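PDB 5HMQ: 4-hydroxyphenylpyruvate dioxygenase from Pseudomonas putida, which catalyses the metal-dependent dehydration of 3-dehydroshikimate to protocatechuate, through a TIM-barrel domain fused to a dioxygenase-like domain that lacks 4-hydroxyphenylpyruvate and protocatechuate dioxygenase activity. Local coordinates for the interface of chains A and B. Numbering follows the deposited sequence. Chains: chain A/B, 4-hydroxyphenylpyruvate dioxygenase.

Contact 1: the interface of chains A and B. Residues chain A 452, 455-456, 501; chain B 504, 506-507.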
loop_
_atom_site.group_PDB
_atom_site.type_symbol
_atom_site.label_atom_id
_atom_site.label_comp_id
_atom_site.label_asym_id
_atom_site.label_seq_id
_atom_site.Cartn_x
_atom_site.Cartn_y
_atom_site.Cartn_z
ATOM N N ALA A 452 -1.936 -4.663 -5.010
ATOM C CA ALA A 452 -1.346 -5.761 -4.250
ATOM C C ALA A 452 -1.657 -5.644 -2.763
ATOM O O ALA A 452 -1.882 -6.655 -2.088
ATOM C CB ALA A 452 0.164 -5.800 -4.480
ATOM N N LEU A 455 -5.564 -6.705 -1.895
ATOM C CA LEU A 455 -6.171 -7.940 -2.380
ATOM C C LEU A 455 -6.595 -8.843 -1.224
ATOM O O LEU A 455 -7.659 -9.469 -1.279
ATOM C CB LEU A 455 -5.205 -8.651 -3.333
ATOM C CG LEU A 455 -5.621 -9.977 -3.955
ATOM C CD1 LEU A 455 -5.091 -10.019 -5.390
ATOM C CD2 LEU A 455 -5.064 -11.151 -3.162
ATOM N N ASP A 456 -5.779 -8.922 -0.168
ATOM C CA ASP A 456 -6.146 -9.736 0.986
ATOM C C ASP A 456 -7.447 -9.250 1.613
ATOM O O ASP A 456 -8.263 -10.057 2.077
ATOM C CB ASP A 456 -5.016 -9.736 2.014
ATOM C CG ASP A 456 -3.794 -10.498 1.539
ATOM O OD1 ASP A 456 -3.939 -11.354 0.640
ATOM O OD2 ASP A 456 -2.687 -10.239 2.058
ATOM N N ILE A 501 -3.178 -8.839 -9.842
ATOM C CA ILE A 501 -2.508 -7.694 -9.241
ATOM C C ILE A 501 -2.282 -6.656 -10.330
ATOM O O ILE A 501 -1.542 -6.901 -11.293
ATOM C CB ILE A 501 -1.183 -8.105 -8.582
ATOM C CG1 ILE A 501 -1.434 -9.114 -7.458
ATOM C CG2 ILE A 501 -0.440 -6.885 -8.057
ATOM C CD1 ILE A 501 -0.167 -9.635 -6.800
ATOM N N ASN B 504 6.674 -6.279 -3.937
ATOM C CA ASN B 504 5.579 -6.516 -3.011
ATOM C C ASN B 504 5.678 -7.933 -2.459
ATOM O O ASN B 504 6.394 -8.785 -2.990
ATOM C CB ASN B 504 4.213 -6.324 -3.677
ATOM C CG ASN B 504 3.845 -7.441 -4.651
ATOM O OD1 ASN B 504 4.040 -8.606 -4.353
ATOM N ND2 ASN B 504 3.278 -7.087 -5.798
ATOM N N ASN B 506 3.022 -9.907 -2.282
ATOM C CA ASN B 506 2.084 -10.723 -3.060
ATOM C C ASN B 506 2.638 -11.199 -4.405
ATOM O O ASN B 506 2.119 -12.175 -4.962
ATOM C CB ASN B 506 0.786 -9.942 -3.283
ATOM C CG ASN B 506 -0.187 -10.085 -2.120
ATOM O OD1 ASN B 506 0.126 -10.714 -1.108
ATOM N ND2 ASN B 506 -1.368 -9.495 -2.257
ATOM N N THR B 507 3.667 -10.535 -4.941
ATOM C CA THR B 507 4.374 -11.011 -6.128
ATOM C C THR B 507 5.378 -12.099 -5.776
ATOM O O THR B 507 5.584 -13.033 -6.562
ATOM C CB THR B 507 5.060 -9.827 -6.825
ATOM O OG1 THR B 507 4.075 -8.954 -7.388
ATOM C CG2 THR B 507 6.044 -10.263 -7.884
#
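B:Asn506, near the start of helix 505-510, reaches across to A:Ala452, whose backbone is helical (phi/psi -56°/-37°) and opens the 3-10 helix 452-454 that runs into helix 455-465. The side chain of B:Asn506 enters tip first. Its amide nitrogen ND2 stands 2.9 Å from the carbonyl O of A:Ala452, but as modelled the N-H points elsewhere and the pair does not count as a hydrogen bond. The same nitrogen lies 4.1 Å from CB of A:Leu455, at the loose outer limit of contact. Nearer the backbone, CB of B:Asn506 meets the tip of A:Ile501, the last residue of strand 496-501, with CD1 3.7 Å away. The torsions of A:Ile501 carry CD1 out to this point: CG1 lies anti to the carbonyl carbon and CD1 continues the extended chain. On another side of A:Ala452, the methyl CB packs against the carboxamide of B:Asn504, 3.6 Å from ND2. That amide is tied within its own chain: ND2 of B:Asn504 donates to the hydroxyl OG1 of B:Thr507 at 2.6 Å, a bent bond with the acceptor tilted 30° from the amide plane. This tie helps fix the rotation of the amide beside the methyl. B:Asn506 hides 65 Å² here, more than any other residue of the patch. With its tip at a helix start and its base against a strand end, mainly in van der Waals contact, it helps join the subunits of the homodimer.

Contact 2: the interface of chains A and B. Residues chain A 66-67, 79, 82; chain B 350, 354.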
loop_
_atom_site.group_PDB
_atom_site.type_symbol
_atom_site.label_atom_id
_atom_site.label_comp_id
_atom_site.label_asym_id
_atom_site.label_seq_id
_atom_site.Cartn_x
_atom_site.Cartn_y
_atom_site.Cartn_z
ATOM N N ARG A 66 12.044 -12.869 25.323
ATOM C CA ARG A 66 12.830 -13.805 24.536
ATOM C C ARG A 66 13.927 -14.493 25.338
ATOM O O ARG A 66 14.425 -13.970 26.339
ATOM C CB ARG A 66 13.459 -13.128 23.315
ATOM C CG ARG A 66 12.476 -12.695 22.250
ATOM C CD ARG A 66 13.172 -11.930 21.140
ATOM N NE ARG A 66 12.247 -11.589 20.063
ATOM C CZ ARG A 66 11.627 -10.425 19.925
ATOM N NH1 ARG A 66 11.827 -9.451 20.804
ATOM N NH2 ARG A 66 10.808 -10.240 18.899
ATOM N N ASP A 67 14.283 -15.692 24.864
ATOM C CA ASP A 67 15.448 -16.462 25.286
ATOM C C ASP A 67 15.639 -16.504 26.796
ATOM O O ASP A 67 16.541 -15.852 27.330
ATOM C CB ASP A 67 16.704 -15.897 24.618
ATOM C CG ASP A 67 16.535 -15.716 23.118
ATOM O OD1 ASP A 67 15.865 -16.560 22.483
ATOM O OD2 ASP A 67 17.068 -14.725 22.577
ATOM N N ASN A 79 18.788 -12.881 33.645
ATOM C CA ASN A 79 17.509 -13.082 32.963
ATOM C C ASN A 79 16.321 -12.945 33.908
ATOM O O ASN A 79 15.249 -12.505 33.479
ATOM C CB ASN A 79 17.471 -14.449 32.276
ATOM C CG ASN A 79 18.124 -14.430 30.913
ATOM O OD1 ASN A 79 18.018 -13.451 30.179
ATOM N ND2 ASN A 79 18.791 -15.525 30.560
ATOM N N ARG A 82 15.714 -9.294 34.408
ATOM C CA ARG A 82 14.990 -8.803 33.239
ATOM C C ARG A 82 13.512 -9.156 33.334
ATOM O O ARG A 82 12.646 -8.339 33.000
ATOM C CB ARG A 82 15.611 -9.379 31.963
ATOM C CG ARG A 82 14.901 -8.986 30.675
ATOM C CD ARG A 82 15.729 -9.333 29.438
ATOM N NE ARG A 82 15.992 -10.765 29.303
ATOM C CZ ARG A 82 15.328 -11.574 28.481
ATOM N NH1 ARG A 82 14.357 -11.095 27.715
ATOM N NH2 ARG A 82 15.635 -12.863 28.420
ATOM N N TYR B 350 17.798 -7.320 23.630
ATOM C CA TYR B 350 16.797 -6.674 24.480
ATOM C C TYR B 350 16.949 -5.155 24.420
ATOM O O TYR B 350 17.188 -4.483 25.426
ATOM C CB TYR B 350 16.900 -7.169 25.925
ATOM C CG TYR B 350 17.309 -8.610 26.052
ATOM C CD1 TYR B 350 18.409 -8.962 26.818
ATOM C CD2 TYR B 350 16.651 -9.613 25.350
ATOM C CE1 TYR B 350 18.815 -10.267 26.927
ATOM C CE2 TYR B 350 17.052 -10.928 25.451
ATOM C CZ TYR B 350 18.135 -11.247 26.241
ATOM O OH TYR B 350 18.543 -12.554 26.348
ATOM N N HIS B 354 17.896 -4.851 18.853
ATOM C CA HIS B 354 17.451 -6.243 18.842
ATOM C C HIS B 354 16.036 -6.369 18.291
ATOM O O HIS B 354 15.747 -7.284 17.510
ATOM C CB HIS B 354 17.539 -6.836 20.248
ATOM C CG HIS B 354 17.262 -8.306 20.302
ATOM N ND1 HIS B 354 16.859 -8.947 21.454
ATOM C CD2 HIS B 354 17.333 -9.264 19.346
ATOM C CE1 HIS B 354 16.690 -10.234 21.205
ATOM N NE2 HIS B 354 16.971 -10.452 19.934
HETATM O O HOH W 1 15.972 -13.379 20.295
#
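B:Tyr350 lays its phenol ring flat on the guanidinium of A:Arg82, which projects from helix 76-93. The two planes are only 6° apart, and NE of A:Arg82 sits over the ring face, 3.7 Å from its centroid, in a cation-pi stack. The overlap runs along the group: NH1 approaches the ring carbon CE2 at 3.5 Å, while NH2 extends toward the phenol oxygen. A:Arg82 leaves its helix with CG anti to the backbone N (chi1 177°) and bends at chi3 (62°), turning the guanidinium to present a face to the tyrosine. Its edge is held inside chain A. NH2 donates to the carbonyl O of A:Arg66 at 2.7 Å, nearly along the C=O axis, and to the side-chain oxygen OD1 of A:Asn79 at 3.0 Å. Both acceptors lie in the guanidinium plane, although the second bond meets the A:Asn79 amide from above its carbonyl plane. These bonds restrain rotation of the cation and leave a face for stacking. Behind the ring, the backbone N of B:Tyr350 donates an almost straight bond of 2.9 Å to ND1 of B:His354, in helix 352-360. CE1 of that imidazole touches CD of A:Arg66 at 3.9 Å, the two side chains running antiparallel alongside one another. The other imidazole nitrogen, NE2, reaches water 1, which bridges to the carboxylate OD2 of A:Asp67. B:Tyr350 hides 82 Å² and A:Arg82 43 Å². Their stack, with the water bridge beside it, docks the dioxygenase-like domain of one subunit on the TIM barrel of the other.

About 35 Å separates the C-alpha centres of contact 1 and contact 2, and they share no residues or secondary-structure elements. Contact 1 brings together parts of the dioxygenase-like region from both chains, whereas contact 2 sets the TIM barrel of chain A against the dioxygenase-like region of chain B. The two-fold axis repeats each with the chains exchanged. The dimer is thus joined both between its C-terminal halves and crosswise between unlike domains. Such crosswise contact may help explain why the C-terminal domain matters for optimal dehydratase activity, although neither patch includes residues that bind the catalytic metal.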